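Local coordinates for flagellar hook associated protein type 3 FlgL (Legionella pneumophila subsp. pneumophila, PDB 5YTI), which probably serves as a structural component of the bacterial flagellum, as a flagellin-family protein of the hook–filament junction, at residues Gln153-Asn157 and Thr178-Met184; Leu75-Leu80 and Tyr134-Gly138; Leu118-Leu122 and Ile296-Gln301; Arg302-Asn306 and Thr320-Asn324. All blocks are in the same frame, centred on the assembly; numbering follows the deposited sequence.

Interaction 1: residues Gln153-Asn157 and Thr178-Met184; sequences QYVYN and TGDNVFM
Tyr156, on the second strand of the antiparallel hairpin 146-148/154-156, lays its ring against the first turn of the short helix 179-184 and supplies the largest share of the contact between Gln153-Asn157 and Thr178-Met184. CG is anti to the backbone N (chi1 176°), which carries the ring across to the helix. One face of the ring is covered mainly by main chain: Asp180 N stands over its centre, 3.6 Å from Tyr156 CZ, and Gly179 C lies nearer the rim. Gly179 has no side chain to hold the ring off, and its CA comes within 3.5 Å of Tyr156 CE1. Asp180 CB adds a side-chain contact at 3.8 Å from Tyr156 CE2, with the carboxylate turned 28° from the ring plane.

The apolar part is made by selenomethionine Met184 at the other end of the helix. Its CG packs 3.9 Å from Tyr156 CB, and its chain, bent at chi2 and chi3, brings CE to 3.5 Å from Tyr154 O. The ring of Tyr154 itself leads away, toward Leu118 and Leu122 of helix 104-125.

Polar groups look mainly outward. Tyr156 OH lies within bonding distance of Asp159 O, the stronger partner, and Phe136 O, and can share its single proton between them. Asp180 OD2 has Ser160 OG as partner and forms a salt bridge with Arg185 of the second subunit.

The hairpin thus meets the helix mainly through an aromatic face against backbone, with Met184 closing the far end, while the charge of Asp180 is turned toward the dimer interface and is probably stabilised there.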
loop_
_atom_site.group_PDB
_atom_site.type_symbol
_atom_site.label_atom_id
_atom_site.label_comp_id
_atom_site.label_asym_id
_atom_site.label_seq_id
_atom_site.Cartn_x
_atom_site.Cartn_y
_atom_site.Cartn_z
ATOM N N GLN A 153 10.157 -16.916 2.236
ATOM C CA GLN A 153 9.121 -15.910 1.981
ATOM C C GLN A 153 8.134 -16.379 0.870
ATOM O O GLN A 153 8.504 -17.167 -0.003
ATOM C CB GLN A 153 9.778 -14.543 1.661
ATOM C CG GLN A 153 10.150 -13.714 2.895
ATOM C CD GLN A 153 8.941 -13.085 3.629
ATOM O OE1 GLN A 153 7.914 -13.740 3.852
ATOM N NE2 GLN A 153 9.069 -11.810 4.015
ATOM N N TYR A 154 6.876 -15.925 0.948
ATOM C CA TYR A 154 5.864 -16.129 -0.121
ATOM C C TYR A 154 6.018 -15.155 -1.268
ATOM O O TYR A 154 6.034 -13.958 -1.025
ATOM C CB TYR A 154 4.453 -15.899 0.417
ATOM C CG TYR A 154 3.982 -16.969 1.337
ATOM C CD1 TYR A 154 4.294 -16.935 2.679
ATOM C CD2 TYR A 154 3.242 -18.027 0.861
ATOM C CE1 TYR A 154 3.867 -17.927 3.528
ATOM C CE2 TYR A 154 2.821 -19.027 1.700
ATOM C CZ TYR A 154 3.138 -18.961 3.034
ATOM O OH TYR A 154 2.728 -19.955 3.884
ATOM N N VAL A 155 6.075 -15.652 -2.504
ATOM C CA VAL A 155 6.221 -14.788 -3.698
ATOM C C VAL A 155 5.028 -14.941 -4.637
ATOM O O VAL A 155 4.231 -15.867 -4.508
ATOM C CB VAL A 155 7.514 -15.075 -4.526
ATOM C CG1 VAL A 155 8.756 -14.964 -3.654
ATOM C CG2 VAL A 155 7.462 -16.438 -5.218
ATOM N N TYR A 156 4.948 -14.034 -5.608
ATOM C CA TYR A 156 3.874 -14.010 -6.596
ATOM C C TYR A 156 4.452 -14.262 -7.998
ATOM O O TYR A 156 5.368 -13.560 -8.469
ATOM C CB TYR A 156 3.136 -12.663 -6.519
ATOM C CG TYR A 156 2.080 -12.489 -7.562
ATOM C CD1 TYR A 156 0.911 -13.226 -7.519
ATOM C CD2 TYR A 156 2.246 -11.588 -8.590
ATOM C CE1 TYR A 156 -0.059 -13.074 -8.486
ATOM C CE2 TYR A 156 1.279 -11.425 -9.569
ATOM C CZ TYR A 156 0.131 -12.169 -9.510
ATOM O OH TYR A 156 -0.820 -12.023 -10.477
ATOM N N ASN A 157 3.915 -15.286 -8.647
ATOM C CA ASN A 157 4.469 -15.792 -9.900
ATOM C C ASN A 157 3.588 -15.408 -11.084
ATOM O O ASN A 157 3.830 -15.825 -12.218
ATOM C CB ASN A 157 4.647 -17.325 -9.843
ATOM C CG ASN A 157 5.375 -17.774 -8.596
ATOM O OD1 ASN A 157 4.822 -18.538 -7.811
ATOM N ND2 ASN A 157 6.605 -17.273 -8.383
ATOM N N THR A 178 -5.590 -9.091 -10.029
ATOM C CA THR A 178 -4.347 -9.849 -9.953
ATOM C C THR A 178 -3.747 -9.866 -8.560
ATOM O O THR A 178 -3.877 -8.915 -7.797
ATOM C CB THR A 178 -3.310 -9.378 -11.006
ATOM O OG1 THR A 178 -2.835 -8.059 -10.707
ATOM C CG2 THR A 178 -3.943 -9.403 -12.378
ATOM N N GLY A 179 -3.075 -10.972 -8.257
ATOM C CA GLY A 179 -2.645 -11.310 -6.897
ATOM C C GLY A 179 -1.729 -10.290 -6.286
ATOM O O GLY A 179 -1.752 -10.091 -5.069
ATOM N N ASP A 180 -0.931 -9.637 -7.128
ATOM C CA ASP A 180 -0.028 -8.597 -6.653
ATOM C C ASP A 180 -0.854 -7.449 -6.090
ATOM O O ASP A 180 -0.524 -6.884 -5.060
ATOM C CB ASP A 180 0.897 -8.100 -7.762
ATOM C CG ASP A 180 0.149 -7.294 -8.824
ATOM O OD1 ASP A 180 -0.790 -7.868 -9.439
ATOM O OD2 ASP A 180 0.495 -6.100 -9.027
ATOM N N ASN A 181 -1.964 -7.127 -6.738
ATOM C CA ASN A 181 -2.849 -6.118 -6.171
ATOM C C ASN A 181 -3.664 -6.648 -4.995
ATOM O O ASN A 181 -3.749 -5.982 -3.984
ATOM C CB ASN A 181 -3.783 -5.522 -7.219
ATOM C CG ASN A 181 -4.535 -4.340 -6.696
ATOM O OD1 ASN A 181 -3.965 -3.455 -6.065
ATOM N ND2 ASN A 181 -5.818 -4.336 -6.900
ATOM N N VAL A 182 -4.249 -7.840 -5.103
ATOM C CA VAL A 182 -5.185 -8.285 -4.066
ATOM C C VAL A 182 -4.513 -8.736 -2.774
ATOM O O VAL A 182 -4.936 -8.348 -1.706
ATOM C CB VAL A 182 -6.097 -9.407 -4.561
ATOM C CG1 VAL A 182 -6.994 -9.866 -3.433
ATOM C CG2 VAL A 182 -6.924 -8.933 -5.737
ATOM N N PHE A 183 -3.436 -9.508 -2.893
ATOM C CA PHE A 183 -2.833 -10.172 -1.750
ATOM C C PHE A 183 -1.449 -9.710 -1.318
ATOM O O PHE A 183 -1.115 -9.861 -0.158
ATOM C CB PHE A 183 -2.761 -11.668 -2.043
ATOM C CG PHE A 183 -4.103 -12.310 -2.243
ATOM C CD1 PHE A 183 -4.860 -12.686 -1.169
ATOM C CD2 PHE A 183 -4.587 -12.550 -3.514
ATOM C CE1 PHE A 183 -6.099 -13.279 -1.351
ATOM C CE2 PHE A 183 -5.821 -13.143 -3.713
ATOM C CZ PHE A 183 -6.581 -13.513 -2.630
HETATM N N MSE A 184 -0.632 -9.168 -2.215
HETATM C CA MSE A 184 0.792 -8.963 -1.884
HETATM C C MSE A 184 1.210 -7.581 -1.433
HETATM O O MSE A 184 2.017 -7.433 -0.511
HETATM C CB MSE A 184 1.711 -9.365 -3.025
HETATM C CG MSE A 184 1.288 -10.675 -3.688
HETATM SE SE MSE A 184 1.794 -12.292 -2.670
HETATM C CE MSE A 184 3.660 -11.756 -2.351
#

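Interaction 2: residues Leu75-Leu80 and Tyr134-Gly138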
loop_
_atom_site.group_PDB
_atom_site.type_symbol
_atom_site.label_atom_id
_atom_site.label_comp_id
_atom_site.label_asym_id
_atom_site.label_seq_id
_atom_site.Cartn_x
_atom_site.Cartn_y
_atom_site.Cartn_z
ATOM N N LEU A 75 -18.260 -14.900 -9.316
ATOM C CA LEU A 75 -17.452 -15.997 -8.772
ATOM C C LEU A 75 -16.305 -15.418 -7.921
ATOM O O LEU A 75 -16.040 -15.878 -6.803
ATOM C CB LEU A 75 -16.901 -16.862 -9.911
ATOM C CG LEU A 75 -16.795 -18.372 -9.693
ATOM C CD1 LEU A 75 -18.168 -18.949 -9.395
ATOM C CD2 LEU A 75 -16.199 -19.054 -10.921
ATOM N N GLU A 76 -15.656 -14.386 -8.461
ATOM C CA GLU A 76 -14.595 -13.639 -7.779
ATOM C C GLU A 76 -15.101 -12.839 -6.546
ATOM O O GLU A 76 -14.381 -12.696 -5.580
ATOM C CB GLU A 76 -13.895 -12.703 -8.776
ATOM C CG GLU A 76 -12.574 -12.144 -8.270
ATOM C CD GLU A 76 -12.139 -10.843 -8.938
ATOM O OE1 GLU A 76 -11.835 -9.880 -8.204
ATOM O OE2 GLU A 76 -12.075 -10.783 -10.189
ATOM N N GLU A 77 -16.318 -12.304 -6.571
ATOM C CA GLU A 77 -16.836 -11.612 -5.403
ATOM C C GLU A 77 -16.840 -12.609 -4.254
ATOM O O GLU A 77 -16.449 -12.276 -3.147
ATOM C CB GLU A 77 -18.236 -11.023 -5.672
ATOM C CG GLU A 77 -18.945 -10.385 -4.467
ATOM C CD GLU A 77 -18.141 -9.274 -3.741
ATOM O OE1 GLU A 77 -17.554 -8.377 -4.384
ATOM O OE2 GLU A 77 -18.113 -9.274 -2.493
ATOM N N GLY A 78 -17.216 -13.854 -4.540
ATOM C CA GLY A 78 -17.419 -14.884 -3.502
ATOM C C GLY A 78 -16.153 -15.437 -2.872
ATOM O O GLY A 78 -16.155 -15.836 -1.700
ATOM N N ILE A 79 -15.081 -15.471 -3.666
ATOM C CA ILE A 79 -13.757 -15.825 -3.173
ATOM C C ILE A 79 -13.191 -14.697 -2.311
ATOM O O ILE A 79 -12.744 -14.939 -1.192
ATOM C CB ILE A 79 -12.796 -16.162 -4.326
ATOM C CG1 ILE A 79 -13.258 -17.449 -5.042
ATOM C CG2 ILE A 79 -11.363 -16.294 -3.814
ATOM C CD1 ILE A 79 -13.247 -18.707 -4.185
ATOM N N LEU A 80 -13.230 -13.468 -2.808
ATOM C CA LEU A 80 -12.886 -12.323 -1.982
ATOM C C LEU A 80 -13.736 -12.292 -0.720
ATOM O O LEU A 80 -13.207 -12.098 0.368
ATOM C CB LEU A 80 -13.038 -11.015 -2.750
ATOM C CG LEU A 80 -11.951 -10.796 -3.798
ATOM C CD1 LEU A 80 -11.978 -9.375 -4.317
ATOM C CD2 LEU A 80 -10.552 -11.071 -3.279
ATOM N N TYR A 134 -5.960 -20.018 -13.385
ATOM C CA TYR A 134 -6.005 -19.350 -12.073
ATOM C C TYR A 134 -6.661 -17.975 -12.121
ATOM O O TYR A 134 -6.398 -17.223 -13.040
ATOM C CB TYR A 134 -4.596 -19.250 -11.506
ATOM C CG TYR A 134 -4.003 -20.599 -11.201
ATOM C CD1 TYR A 134 -4.337 -21.284 -10.029
ATOM C CD2 TYR A 134 -3.115 -21.206 -12.086
ATOM C CE1 TYR A 134 -3.797 -22.532 -9.749
ATOM C CE2 TYR A 134 -2.570 -22.455 -11.819
ATOM C CZ TYR A 134 -2.911 -23.114 -10.652
ATOM O OH TYR A 134 -2.360 -24.348 -10.392
HETATM N N MSE A 135 -7.501 -17.622 -11.146
HETATM C CA MSE A 135 -8.197 -16.321 -11.224
HETATM C C MSE A 135 -7.321 -15.145 -10.900
HETATM O O MSE A 135 -7.561 -14.049 -11.409
HETATM C CB MSE A 135 -9.531 -16.210 -10.468
HETATM C CG MSE A 135 -9.564 -16.500 -8.985
HETATM SE SE MSE A 135 -11.286 -15.882 -8.191
HETATM C CE MSE A 135 -12.652 -17.081 -8.968
ATOM N N PHE A 136 -6.287 -15.331 -10.091
ATOM C CA PHE A 136 -5.528 -14.178 -9.617
ATOM C C PHE A 136 -4.105 -14.138 -10.152
ATOM O O PHE A 136 -3.213 -13.558 -9.558
ATOM C CB PHE A 136 -5.495 -14.169 -8.093
ATOM C CG PHE A 136 -6.835 -13.982 -7.454
ATOM C CD1 PHE A 136 -7.615 -12.883 -7.759
ATOM C CD2 PHE A 136 -7.300 -14.882 -6.518
ATOM C CE1 PHE A 136 -8.854 -12.695 -7.162
ATOM C CE2 PHE A 136 -8.533 -14.695 -5.915
ATOM C CZ PHE A 136 -9.312 -13.599 -6.239
ATOM N N SER A 137 -3.892 -14.745 -11.297
ATOM C CA SER A 137 -2.552 -14.826 -11.831
ATOM C C SER A 137 -2.274 -13.799 -12.921
ATOM O O SER A 137 -1.123 -13.622 -13.320
ATOM C CB SER A 137 -2.334 -16.215 -12.397
ATOM O OG SER A 137 -3.419 -16.541 -13.231
ATOM N N GLY A 138 -3.310 -13.119 -13.407
ATOM C CA GLY A 138 -3.136 -12.141 -14.487
ATOM C C GLY A 138 -3.115 -12.825 -15.827
ATOM O O GLY A 138 -3.734 -13.844 -15.994
#
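Selenomethionine Met135 and Phe136 reach side by side from the loop after helix 104-125 onto one face of helix 49-96, where Leu75, Glu76, Ile79 and Leu80 receive them. Met135 CG sits between its backbone N and carbonyl carbon (chi1 57°), and from there the chain runs outward until it bends at its end. Met135 SE lies between Glu76 CG and Ile79 CG1, 4.0 Å from each, and CE, turned back toward Leu75, also touches Ile79 CG1.

Both segments belong to the N-terminal helical region of the flagellin family, and the contact folds the loop back onto the long helix that opens the modelled chain. Helix 316-374 flanks the site, with Leu345 against Glu76 and Val341 against Leu80.

The Phe136 ring offers its edge to Ile79, whose CG2 lies near the ring plane at 3.9 Å from Phe136 CE2. Glu76 CG approaches obliquely, 3.9 Å from Phe136 CE1, and Leu80 CD2 meets the ring end at 4.1 Å from Phe136 CZ. One ring face is covered from within the loop by Met135 CG, and Phe183 adds an edge-to-face pairing. It is the methylene chain of Glu76 that packs here; the carboxylate plane stands 74° from the ring, and OE1 lies close to Asp177 OD1, a like-charged neighbour that may raise the proton affinity of the pair.

Interaction 3: residues Leu118-Leu122 and Ile296-Gln301; sequences LNQLL and IFSTVQ
Leu118-Leu122 and Ile296-Gln301 are helical segments that run almost exactly antiparallel, at 169° between their directions, with their axes 10.1 Å apart. The backbones come nearest at Leu118 and Val300, whose CA atoms are 6.2 Å apart. At this point Leu118 CB meets Val300 CG1 at 3.7 Å, and the two leucine methyls part, CD1 toward Phe297 one turn earlier and CD2 toward the aliphatic part of Gln301.

No hydrogen bond links the two segments, and the interface is built from apolar side chains. It joins helix 104-125 to helix 296-307 in the helical part of the molecule, which resembles the D1 domain of flagellin with its antiparallel helices and small beta-hairpin. The hairpin strands 146-148 and 154-156 border the contact through Val146 and Tyr154, while Leu87 and Leu90 of helix 49-96 pack against Ile296, Leu121 and Val300.

Phe297 meets all three leucines. Its CG is anti to the carbonyl carbon (chi1 -49°), which brings the ring across to the opposing helix. Leu122 CD2 lies over one face in a CH-pi contact, 4.0 Å from the centroid of the Phe297 ring and 20° off the normal. The ring edge receives Leu118 CD1, 4.0 Å from Phe297 CD1, and also Leu121 O, 3.9 Å from Phe297 CE1. Leu121 sends its own side chain past the ring, crossing Ile296 at about a right angle, with Leu121 CD1 4.0 Å from Ile296 CG2.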
loop_
_atom_site.group_PDB
_atom_site.type_symbol
_atom_site.label_atom_id
_atom_site.label_comp_id
_atom_site.label_asym_id
_atom_site.label_seq_id
_atom_site.Cartn_x
_atom_site.Cartn_y
_atom_site.Cartn_z
ATOM N N LEU A 118 -4.049 -19.142 7.445
ATOM C CA LEU A 118 -3.042 -18.886 6.419
ATOM C C LEU A 118 -3.256 -19.836 5.227
ATOM O O LEU A 118 -3.415 -19.386 4.100
ATOM C CB LEU A 118 -1.628 -19.046 6.981
ATOM C CG LEU A 118 -0.458 -19.034 5.978
ATOM C CD1 LEU A 118 -0.475 -17.778 5.139
ATOM C CD2 LEU A 118 0.882 -19.143 6.686
ATOM N N ASN A 119 -3.271 -21.141 5.474
ATOM C CA ASN A 119 -3.454 -22.148 4.416
ATOM C C ASN A 119 -4.751 -21.887 3.628
ATOM O O ASN A 119 -4.784 -22.013 2.400
ATOM C CB ASN A 119 -3.472 -23.589 4.990
ATOM C CG ASN A 119 -2.156 -24.001 5.686
ATOM O OD1 ASN A 119 -1.203 -23.210 5.823
ATOM N ND2 ASN A 119 -2.103 -25.263 6.121
ATOM N N GLN A 120 -5.814 -21.516 4.342
ATOM C CA GLN A 120 -7.090 -21.150 3.717
ATOM C C GLN A 120 -6.878 -20.021 2.694
ATOM O O GLN A 120 -7.313 -20.112 1.552
ATOM C CB GLN A 120 -8.110 -20.762 4.809
ATOM C CG GLN A 120 -9.571 -20.701 4.364
ATOM C CD GLN A 120 -10.563 -21.147 5.432
ATOM O OE1 GLN A 120 -11.129 -22.234 5.316
ATOM N NE2 GLN A 120 -10.790 -20.318 6.471
ATOM N N LEU A 121 -6.156 -18.981 3.094
ATOM C CA LEU A 121 -5.945 -17.806 2.247
ATOM C C LEU A 121 -5.071 -18.111 1.055
ATOM O O LEU A 121 -5.263 -17.544 -0.013
ATOM C CB LEU A 121 -5.361 -16.656 3.050
ATOM C CG LEU A 121 -6.295 -16.041 4.088
ATOM C CD1 LEU A 121 -5.506 -15.075 4.922
ATOM C CD2 LEU A 121 -7.442 -15.298 3.447
ATOM N N LEU A 122 -4.125 -19.020 1.216
ATOM C CA LEU A 122 -3.345 -19.491 0.053
ATOM C C LEU A 122 -4.202 -20.266 -0.976
ATOM O O LEU A 122 -3.894 -20.265 -2.166
ATOM C CB LEU A 122 -2.153 -20.362 0.500
ATOM C CG LEU A 122 -1.099 -19.618 1.315
ATOM C CD1 LEU A 122 -0.265 -20.530 2.196
ATOM C CD2 LEU A 122 -0.198 -18.805 0.390
ATOM N N ILE A 296 -0.371 -10.338 2.801
ATOM C CA ILE A 296 -1.178 -10.758 3.926
ATOM C C ILE A 296 -0.513 -11.971 4.501
ATOM O O ILE A 296 -0.481 -12.172 5.698
ATOM C CB ILE A 296 -2.564 -11.225 3.517
ATOM C CG1 ILE A 296 -3.325 -10.101 2.850
ATOM C CG2 ILE A 296 -3.352 -11.676 4.726
ATOM C CD1 ILE A 296 -4.326 -10.656 1.849
ATOM N N PHE A 297 0.008 -12.799 3.619
ATOM C CA PHE A 297 0.585 -14.052 4.029
ATOM C C PHE A 297 1.656 -13.888 5.092
ATOM O O PHE A 297 1.535 -14.485 6.156
ATOM C CB PHE A 297 1.099 -14.785 2.823
ATOM C CG PHE A 297 0.094 -14.851 1.719
ATOM C CD1 PHE A 297 -1.122 -15.462 1.931
ATOM C CD2 PHE A 297 0.356 -14.276 0.480
ATOM C CE1 PHE A 297 -2.052 -15.526 0.922
ATOM C CE2 PHE A 297 -0.572 -14.341 -0.534
ATOM C CZ PHE A 297 -1.781 -14.964 -0.314
ATOM N N SER A 298 2.684 -13.085 4.856
ATOM C CA SER A 298 3.665 -12.898 5.919
ATOM C C SER A 298 3.026 -12.238 7.167
ATOM O O SER A 298 3.419 -12.574 8.267
ATOM C CB SER A 298 4.962 -12.208 5.446
ATOM O OG SER A 298 4.777 -10.833 5.294
ATOM N N THR A 299 2.017 -11.375 7.019
ATOM C CA THR A 299 1.294 -10.835 8.193
ATOM C C THR A 299 0.781 -11.977 9.095
ATOM O O THR A 299 0.923 -11.955 10.327
ATOM C CB THR A 299 0.095 -9.914 7.827
ATOM O OG1 THR A 299 0.548 -8.632 7.397
ATOM C CG2 THR A 299 -0.787 -9.687 9.034
ATOM N N VAL A 300 0.183 -12.976 8.480
ATOM C CA VAL A 300 -0.307 -14.119 9.236
ATOM C C VAL A 300 0.821 -15.024 9.763
ATOM O O VAL A 300 0.702 -15.555 10.875
ATOM C CB VAL A 300 -1.294 -14.966 8.425
ATOM C CG1 VAL A 300 -1.792 -16.107 9.289
ATOM C CG2 VAL A 300 -2.468 -14.125 7.933
ATOM N N GLN A 301 1.882 -15.185 8.966
ATOM C CA GLN A 301 3.086 -15.912 9.388
ATOM C C GLN A 301 3.620 -15.297 10.649
ATOM O O GLN A 301 4.090 -16.001 11.540
ATOM C CB GLN A 301 4.184 -15.861 8.326
ATOM C CG GLN A 301 3.795 -16.525 7.010
ATOM C CD GLN A 301 4.984 -16.853 6.145
ATOM O OE1 GLN A 301 5.338 -18.024 6.026
ATOM N NE2 GLN A 301 5.601 -15.835 5.529
#

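Interaction 4: residues Arg302-Asn306 and Thr320-Asn324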
loop_
_atom_site.group_PDB
_atom_site.type_symbol
_atom_site.label_atom_id
_atom_site.label_comp_id
_atom_site.label_asym_id
_atom_site.label_seq_id
_atom_site.Cartn_x
_atom_site.Cartn_y
_atom_site.Cartn_z
ATOM N N ARG A 302 3.530 -13.971 10.697
ATOM C CA ARG A 302 3.977 -13.171 11.816
ATOM C C ARG A 302 3.068 -13.277 13.037
ATOM O O ARG A 302 3.552 -13.196 14.171
ATOM C CB ARG A 302 4.055 -11.710 11.405
ATOM C CG ARG A 302 5.290 -11.319 10.600
ATOM C CD ARG A 302 5.800 -9.968 11.073
ATOM N NE ARG A 302 5.346 -8.835 10.274
ATOM C CZ ARG A 302 5.270 -7.576 10.717
ATOM N NH1 ARG A 302 4.855 -6.648 9.878
ATOM N NH2 ARG A 302 5.571 -7.231 11.974
HETATM N N MSE A 303 1.760 -13.423 12.832
HETATM C CA MSE A 303 0.854 -13.533 13.978
HETATM C C MSE A 303 1.131 -14.836 14.665
HETATM O O MSE A 303 1.054 -14.917 15.896
HETATM C CB MSE A 303 -0.608 -13.473 13.603
HETATM C CG MSE A 303 -1.166 -12.087 13.304
HETATM SE SE MSE A 303 -2.906 -12.452 12.432
HETATM C CE MSE A 303 -3.801 -13.474 13.835
ATOM N N ILE A 304 1.474 -15.844 13.858
ATOM C CA ILE A 304 1.885 -17.180 14.345
ATOM C C ILE A 304 3.235 -17.150 15.117
ATOM O O ILE A 304 3.338 -17.650 16.245
ATOM C CB ILE A 304 2.022 -18.194 13.182
ATOM C CG1 ILE A 304 0.669 -18.508 12.534
ATOM C CG2 ILE A 304 2.712 -19.467 13.646
ATOM C CD1 ILE A 304 0.791 -19.240 11.194
ATOM N N ASN A 305 4.279 -16.585 14.523
ATOM C CA ASN A 305 5.523 -16.444 15.253
ATOM C C ASN A 305 5.255 -15.814 16.608
ATOM O O ASN A 305 5.832 -16.246 17.586
ATOM C CB ASN A 305 6.534 -15.591 14.502
ATOM C CG ASN A 305 7.027 -16.245 13.225
ATOM O OD1 ASN A 305 7.844 -15.671 12.511
ATOM N ND2 ASN A 305 6.532 -17.442 12.923
ATOM N N ASN A 306 4.370 -14.819 16.670
ATOM C CA ASN A 306 4.133 -14.055 17.896
ATOM C C ASN A 306 3.329 -14.830 18.948
ATOM O O ASN A 306 3.601 -14.791 20.138
ATOM C CB ASN A 306 3.358 -12.796 17.543
ATOM C CG ASN A 306 3.784 -11.610 18.363
ATOM O OD1 ASN A 306 4.944 -11.243 18.345
ATOM N ND2 ASN A 306 2.844 -10.989 19.067
ATOM N N THR A 320 5.712 -8.708 23.209
ATOM C CA THR A 320 4.573 -9.116 22.408
ATOM C C THR A 320 3.731 -7.945 21.938
ATOM O O THR A 320 3.303 -7.936 20.775
ATOM C CB THR A 320 3.648 -9.983 23.268
ATOM O OG1 THR A 320 4.272 -11.236 23.472
ATOM C CG2 THR A 320 2.303 -10.208 22.634
ATOM N N GLN A 321 3.476 -6.981 22.838
ATOM C CA GLN A 321 2.448 -5.975 22.598
ATOM C C GLN A 321 2.848 -5.057 21.463
ATOM O O GLN A 321 2.077 -4.816 20.549
ATOM C CB GLN A 321 2.122 -5.176 23.865
ATOM C CG GLN A 321 0.746 -4.489 23.846
ATOM C CD GLN A 321 -0.417 -5.473 24.000
ATOM O OE1 GLN A 321 -0.566 -6.427 23.205
ATOM N NE2 GLN A 321 -1.249 -5.254 25.033
ATOM N N THR A 322 4.071 -4.572 21.478
ATOM C CA THR A 322 4.475 -3.662 20.427
ATOM C C THR A 322 4.149 -4.177 19.027
ATOM O O THR A 322 3.684 -3.419 18.150
ATOM C CB THR A 322 5.965 -3.421 20.486
ATOM O OG1 THR A 322 6.306 -2.874 21.767
ATOM C CG2 THR A 322 6.359 -2.467 19.366
ATOM N N GLU A 323 4.436 -5.462 18.844
ATOM C CA GLU A 323 4.194 -6.175 17.613
ATOM C C GLU A 323 2.713 -6.570 17.483
ATOM O O GLU A 323 2.200 -6.586 16.388
ATOM C CB GLU A 323 5.133 -7.393 17.526
ATOM C CG GLU A 323 4.725 -8.530 16.571
ATOM C CD GLU A 323 5.354 -8.507 15.159
ATOM O OE1 GLU A 323 5.880 -7.452 14.722
ATOM O OE2 GLU A 323 5.292 -9.575 14.459
ATOM N N ASN A 324 2.013 -6.883 18.573
ATOM C CA ASN A 324 0.564 -7.138 18.477
ATOM C C ASN A 324 -0.127 -5.949 17.828
ATOM O O ASN A 324 -0.863 -6.136 16.864
ATOM C CB ASN A 324 -0.099 -7.352 19.837
ATOM C CG ASN A 324 0.040 -8.762 20.373
ATOM O OD1 ASN A 324 0.203 -9.752 19.632
ATOM N ND2 ASN A 324 -0.064 -8.866 21.694
#
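Asn306 and Glu323 lie alongside each other between helices 296-307 and 316-374, their side chains pointing opposite ways, with Asn306 OD1 3.2 Å from Glu323 CG. Asn306 belongs to the buried, closely filled end of the contact. Here the backbones come nearest, with Asn306 CA 6.7 Å from Thr320 CA. Asn306 ND2 comes to 3.5 Å from Thr320 O and 3.0 Å from Asn324 OD1. Asn324 OD1 is hydrogen-bonded by Gln94 NE2 of helix 49-96, so this polar end is also tied to a third helix.

One turn back along helix 296-307 the contact is more open to solvent, and charge takes over. Glu323 CG is anti to the backbone N (chi1 160°), and a bend at chi2 swings the carboxylate toward Arg302. Arg302 NH2 forms a salt bridge with Glu323 OE1 at 2.8 Å. The oxygen lies at the edge of the guanidinium, near its plane, but the N-H points poorly at it (119°), so the hydrogen-bonding part is weak and the attraction is probably mostly electrostatic. The other terminal nitrogen of Arg302, NH1, pairs with Glu294, leaving the guanidinium between two acidic residues that would favour its positive charge.

The two segments run at 165° to each other, with axes 10.8 Å apart. Consecutive helices joined by a short connection and packed antiparallel in this way form an alpha-helical hairpin, here at the end of the helical bundle that borders the beta-rich domain.

Overall arrangement
From the N terminus, helix 49-96 provides the first half of interaction 2 and helix 104-125 the first half of interaction 3. Interaction 2 closes at 134-138, before interaction 3 does, so the two cross. Interaction 1 then opens and closes entirely within the long span bounded by interaction 3, which also contains the beta-rich domain and ends at helix 296-307. Interaction 4 follows directly on that helix and closes a short helix-loop-helix connection to helix 316-374. Interaction 1 touches both 2 and 3, with helix 179-184 bridging the 134-138 loop and the start of helix 296-307. Interaction 4 lies about 30 Å from interaction 2, centre to centre.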